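Local coordinates for protein Na Glutathione S-transferase 1 (Necator americanus, PDB 2ON7) that probably conjugates the thiol of glutathione to electrophilic compounds, as a dimeric glutathione S-transferase of the human hookworm, at residues A[93-96]-A[97-100]; A[133-136]-A[137-140]. All blocks are in the same frame, centred on the assembly; numbering follows the deposited sequence.

Contact 1 of 2, residues A[93-96]-A[97-100]; sequences DQYS and DYRV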
loop_
_atom_site.group_PDB
_atom_site.type_symbol
_atom_site.label_atom_id
_atom_site.label_comp_id
_atom_site.label_asym_id
_atom_site.label_seq_id
_atom_site.Cartn_x
_atom_site.Cartn_y
_atom_site.Cartn_z
ATOM N N ASP A 93 3.300 3.754 -2.438
ATOM C CA ASP A 93 3.542 2.332 -2.195
ATOM C C ASP A 93 5.046 1.982 -2.276
ATOM O O ASP A 93 5.540 1.064 -1.581
ATOM C CB ASP A 93 2.810 1.466 -3.260
ATOM C CG ASP A 93 1.345 1.189 -2.948
ATOM O OD1 ASP A 93 0.847 1.525 -1.840
ATOM O OD2 ASP A 93 0.684 0.585 -3.831
ATOM N N GLN A 94 5.746 2.668 -3.173
ATOM C CA GLN A 94 7.200 2.500 -3.305
ATOM C C GLN A 94 7.873 3.041 -2.067
ATOM O O GLN A 94 8.749 2.384 -1.503
ATOM C CB GLN A 94 7.745 3.226 -4.554
ATOM C CG GLN A 94 9.221 2.996 -4.868
ATOM C CD GLN A 94 9.576 1.545 -5.184
ATOM O OE1 GLN A 94 8.700 0.708 -5.523
ATOM N NE2 GLN A 94 10.879 1.238 -5.093
ATOM N N TYR A 95 7.461 4.251 -1.670
ATOM C CA TYR A 95 7.799 4.810 -0.366
ATOM C C TYR A 95 7.535 3.856 0.832
ATOM O O TYR A 95 8.355 3.743 1.727
ATOM C CB TYR A 95 7.100 6.146 -0.156
ATOM C CG TYR A 95 7.159 6.628 1.265
ATOM C CD1 TYR A 95 8.279 7.305 1.757
ATOM C CD2 TYR A 95 6.087 6.412 2.125
ATOM C CE1 TYR A 95 8.315 7.748 3.096
ATOM C CE2 TYR A 95 6.116 6.827 3.432
ATOM C CZ TYR A 95 7.222 7.507 3.914
ATOM O OH TYR A 95 7.209 7.905 5.239
ATOM N N SER A 96 6.382 3.204 0.855
ATOM C CA SER A 96 6.073 2.219 1.916
ATOM C C SER A 96 6.980 0.991 1.908
ATOM O O SER A 96 7.390 0.550 2.967
ATOM C CB SER A 96 4.613 1.800 1.837
ATOM O OG SER A 96 3.908 2.997 1.662
ATOM N N ASP A 97 7.287 0.456 0.725
ATOM C CA ASP A 97 8.262 -0.644 0.565
ATOM C C ASP A 97 9.602 -0.255 1.220
ATOM O O ASP A 97 10.229 -1.055 1.960
ATOM C CB ASP A 97 8.557 -0.947 -0.937
ATOM C CG ASP A 97 7.390 -1.644 -1.683
ATOM O OD1 ASP A 97 6.330 -1.916 -1.090
ATOM O OD2 ASP A 97 7.529 -1.915 -2.906
ATOM N N TYR A 98 10.042 0.963 0.895
ATOM C CA TYR A 98 11.233 1.539 1.444
ATOM C C TYR A 98 11.174 1.514 2.976
ATOM O O TYR A 98 12.078 0.996 3.636
ATOM C CB TYR A 98 11.398 2.953 0.896
ATOM C CG TYR A 98 12.129 3.911 1.795
ATOM C CD1 TYR A 98 13.521 3.875 1.910
ATOM C CD2 TYR A 98 11.438 4.876 2.499
ATOM C CE1 TYR A 98 14.204 4.791 2.718
ATOM C CE2 TYR A 98 12.094 5.776 3.303
ATOM C CZ TYR A 98 13.474 5.734 3.423
ATOM O OH TYR A 98 14.119 6.650 4.248
ATOM N N ARG A 99 10.079 2.042 3.517
ATOM C CA ARG A 99 9.837 2.086 4.924
ATOM C C ARG A 99 9.912 0.699 5.570
ATOM O O ARG A 99 10.457 0.601 6.658
ATOM C CB ARG A 99 8.480 2.762 5.206
ATOM C CG ARG A 99 8.533 4.298 5.292
ATOM C CD ARG A 99 9.455 4.716 6.415
ATOM N NE ARG A 99 9.099 6.016 6.939
ATOM C CZ ARG A 99 8.877 6.304 8.211
ATOM N NH1 ARG A 99 9.003 5.394 9.172
ATOM N NH2 ARG A 99 8.562 7.552 8.515
ATOM N N VAL A 100 9.367 -0.347 4.917
ATOM C CA VAL A 100 9.534 -1.768 5.346
ATOM C C VAL A 100 11.025 -2.203 5.371
ATOM O O VAL A 100 11.481 -2.884 6.305
ATOM C CB VAL A 100 8.656 -2.769 4.443
ATOM C CG1 VAL A 100 9.165 -4.210 4.478
ATOM C CG2 VAL A 100 7.175 -2.726 4.825
#
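D93 meets D97 one helical turn on: D97 N donates a hydrogen bond to D93 O at 3.0 Å, an i to i+4 helix bond. D97 CG lies anti to its own carbonyl carbon (chi1 -72°), which turns the carboxylate back toward the carbonyl oxygen of D93. D97 OD1 stops 3.1 Å from D93 O, two acceptors that cannot bond to each other. The carboxylate has its polar partner elsewhere, since D97 OD2 takes a hydrogen bond from Q63 of the second subunit. Q94 O accepts from Y98 N. The side chains of Q94 and D97 cross at about a right angle, and Q94 OE1 makes a weak hydrogen bond with the same Q63 of the second subunit. This is the dimer-facing side of helix 82-109, part of the all-helical C-terminal domain of the glutathione S-transferase fold. The Y95 ring runs alongside R99, both pointing the same way. R99 CG lies over one face, 4.1 Å from the Y95 ring centroid, as a CH-pi contact offset toward the rim. The bend of R99 at chi2 (-60°) turns the rest of the chain along the ring, and NE donates to Y95 OH at 3.2 Å. That bond is bent, 135° at the hydrogen, and the oxygen sits out of the guanidinium plane. Y95 CD1 touches Y98 CD2 at 4.1 Å, while H163 packs against both tyrosine rings. S96 O accepts from V100 N at 2.9 Å, and S96 OG is hydrogen-bonded to A92 O.

Contact 2 of 2, residues A[133-136]-A[137-140]; sequences FGFI and TKFL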
loop_
_atom_site.group_PDB
_atom_site.type_symbol
_atom_site.label_atom_id
_atom_site.label_comp_id
_atom_site.label_asym_id
_atom_site.label_seq_id
_atom_site.Cartn_x
_atom_site.Cartn_y
_atom_site.Cartn_z
ATOM N N PHE A 133 15.558 6.927 -3.365
ATOM C CA PHE A 133 15.889 8.254 -3.862
ATOM C C PHE A 133 16.302 8.204 -5.344
ATOM O O PHE A 133 16.036 9.160 -6.101
ATOM C CB PHE A 133 16.985 8.871 -2.992
ATOM C CG PHE A 133 16.496 9.445 -1.671
ATOM C CD1 PHE A 133 15.165 9.281 -1.242
ATOM C CD2 PHE A 133 17.380 10.153 -0.850
ATOM C CE1 PHE A 133 14.731 9.787 -0.004
ATOM C CE2 PHE A 133 16.961 10.696 0.387
ATOM C CZ PHE A 133 15.629 10.514 0.810
ATOM N N GLY A 134 16.941 7.101 -5.763
ATOM C CA GLY A 134 17.256 6.906 -7.171
ATOM C C GLY A 134 16.001 7.060 -8.014
ATOM O O GLY A 134 15.986 7.842 -8.957
ATOM N N PHE A 135 14.939 6.350 -7.642
ATOM C CA PHE A 135 13.641 6.415 -8.339
ATOM C C PHE A 135 12.905 7.731 -8.155
ATOM O O PHE A 135 12.412 8.315 -9.123
ATOM C CB PHE A 135 12.726 5.273 -7.912
ATOM C CG PHE A 135 13.326 3.908 -8.125
ATOM C CD1 PHE A 135 13.316 2.967 -7.099
ATOM C CD2 PHE A 135 13.890 3.567 -9.350
ATOM C CE1 PHE A 135 13.865 1.721 -7.292
ATOM C CE2 PHE A 135 14.431 2.312 -9.557
ATOM C CZ PHE A 135 14.434 1.388 -8.516
ATOM N N ILE A 136 12.825 8.182 -6.906
ATOM C CA ILE A 136 12.234 9.491 -6.619
ATOM C C ILE A 136 12.903 10.574 -7.509
ATOM O O ILE A 136 12.193 11.347 -8.119
ATOM C CB ILE A 136 12.199 9.829 -5.068
ATOM C CG1 ILE A 136 11.396 8.791 -4.284
ATOM C CG2 ILE A 136 11.563 11.154 -4.777
ATOM C CD1 ILE A 136 9.849 8.700 -4.605
ATOM N N THR A 137 14.230 10.599 -7.641
ATOM C CA THR A 137 14.802 11.721 -8.404
ATOM C C THR A 137 14.570 11.691 -9.918
ATOM O O THR A 137 14.528 12.766 -10.517
ATOM C CB THR A 137 16.241 12.221 -7.976
ATOM O OG1 THR A 137 17.179 12.185 -9.078
ATOM C CG2 THR A 137 16.793 11.496 -6.736
ATOM N N LYS A 138 14.395 10.499 -10.517
ATOM C CA LYS A 138 13.903 10.380 -11.911
ATOM C C LYS A 138 12.538 11.080 -12.098
ATOM O O LYS A 138 12.357 11.872 -13.019
ATOM C CB LYS A 138 13.810 8.917 -12.391
ATOM C CG LYS A 138 15.132 8.141 -12.436
ATOM C CD LYS A 138 14.920 6.614 -12.479
ATOM C CE LYS A 138 16.027 5.906 -13.330
ATOM N NZ LYS A 138 17.471 6.230 -12.956
ATOM N N PHE A 139 11.591 10.805 -11.214
ATOM C CA PHE A 139 10.330 11.576 -11.193
ATOM C C PHE A 139 10.501 13.105 -11.070
ATOM O O PHE A 139 9.837 13.881 -11.751
ATOM C CB PHE A 139 9.362 11.034 -10.126
ATOM C CG PHE A 139 8.583 9.828 -10.587
ATOM C CD1 PHE A 139 9.146 8.545 -10.529
ATOM C CD2 PHE A 139 7.287 9.965 -11.088
ATOM C CE1 PHE A 139 8.440 7.436 -10.975
ATOM C CE2 PHE A 139 6.546 8.842 -11.505
ATOM C CZ PHE A 139 7.135 7.579 -11.441
ATOM N N LEU A 140 11.391 13.516 -10.188
ATOM C CA LEU A 140 11.660 14.908 -9.986
ATOM C C LEU A 140 12.336 15.525 -11.233
ATOM O O LEU A 140 11.901 16.574 -11.702
ATOM C CB LEU A 140 12.489 15.079 -8.717
ATOM C CG LEU A 140 11.970 15.609 -7.364
ATOM C CD1 LEU A 140 10.509 16.009 -7.379
ATOM C CD2 LEU A 140 12.324 14.645 -6.229
#
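I136 CG2 stands anti to its backbone N and beside the carbonyl carbon, on the side of the next turn, where it meets L140. The two side chains are one turn apart on helix 117-141, an i to i+4 apolar pair in the helical domain of the glutathione S-transferase fold. Their nearest atoms are I136 CG2 and L140 CD2, 3.9 Å apart. L148 packs on both residues, and H184 of helix 179-189 also touches L140. K138 has its CG anti to the carbonyl carbon (chi1 -62°). The start of its chain therefore runs back past G134, with CG 3.6 Å from G134 O. Further along, K138 CD comes to the edge of the F135 ring, near the ring plane. The backbone hydrogen bonds here vary in length. K138 N to G134 O, at 3.5 Å, is weak, and so is F139 N to F135 O. L140 N to I136 O is firmer at 3.1 Å. F135 and F139 both pack on P47 of the second subunit. The F139 ring is turned edge-on to the preceding turn, with F139 CD1 3.6 Å from F135 O, which lies in the ring plane.

In the fold
The chain first builds the N-terminal thioredoxin-like domain, then enters the helical domain. Contact 1 (93-100) comes midway along helix 82-109. Contact 2 (133-140) follows near the end of helix 117-141. Each lies within about two turns of a single helix and closes no loop. They stand in series, neither nested nor crossed, with centres about 14 Å apart. The two helices pack together, and the contacts touch where Q94 NE2 meets F135 CD1 at 3.6 Å. From there contact 1 reaches helices 64-75 and 155-168, while contact 2 reaches helix 179-189. Both also touch the second subunit, so this helix pair joins the domain interior to the dimer interface.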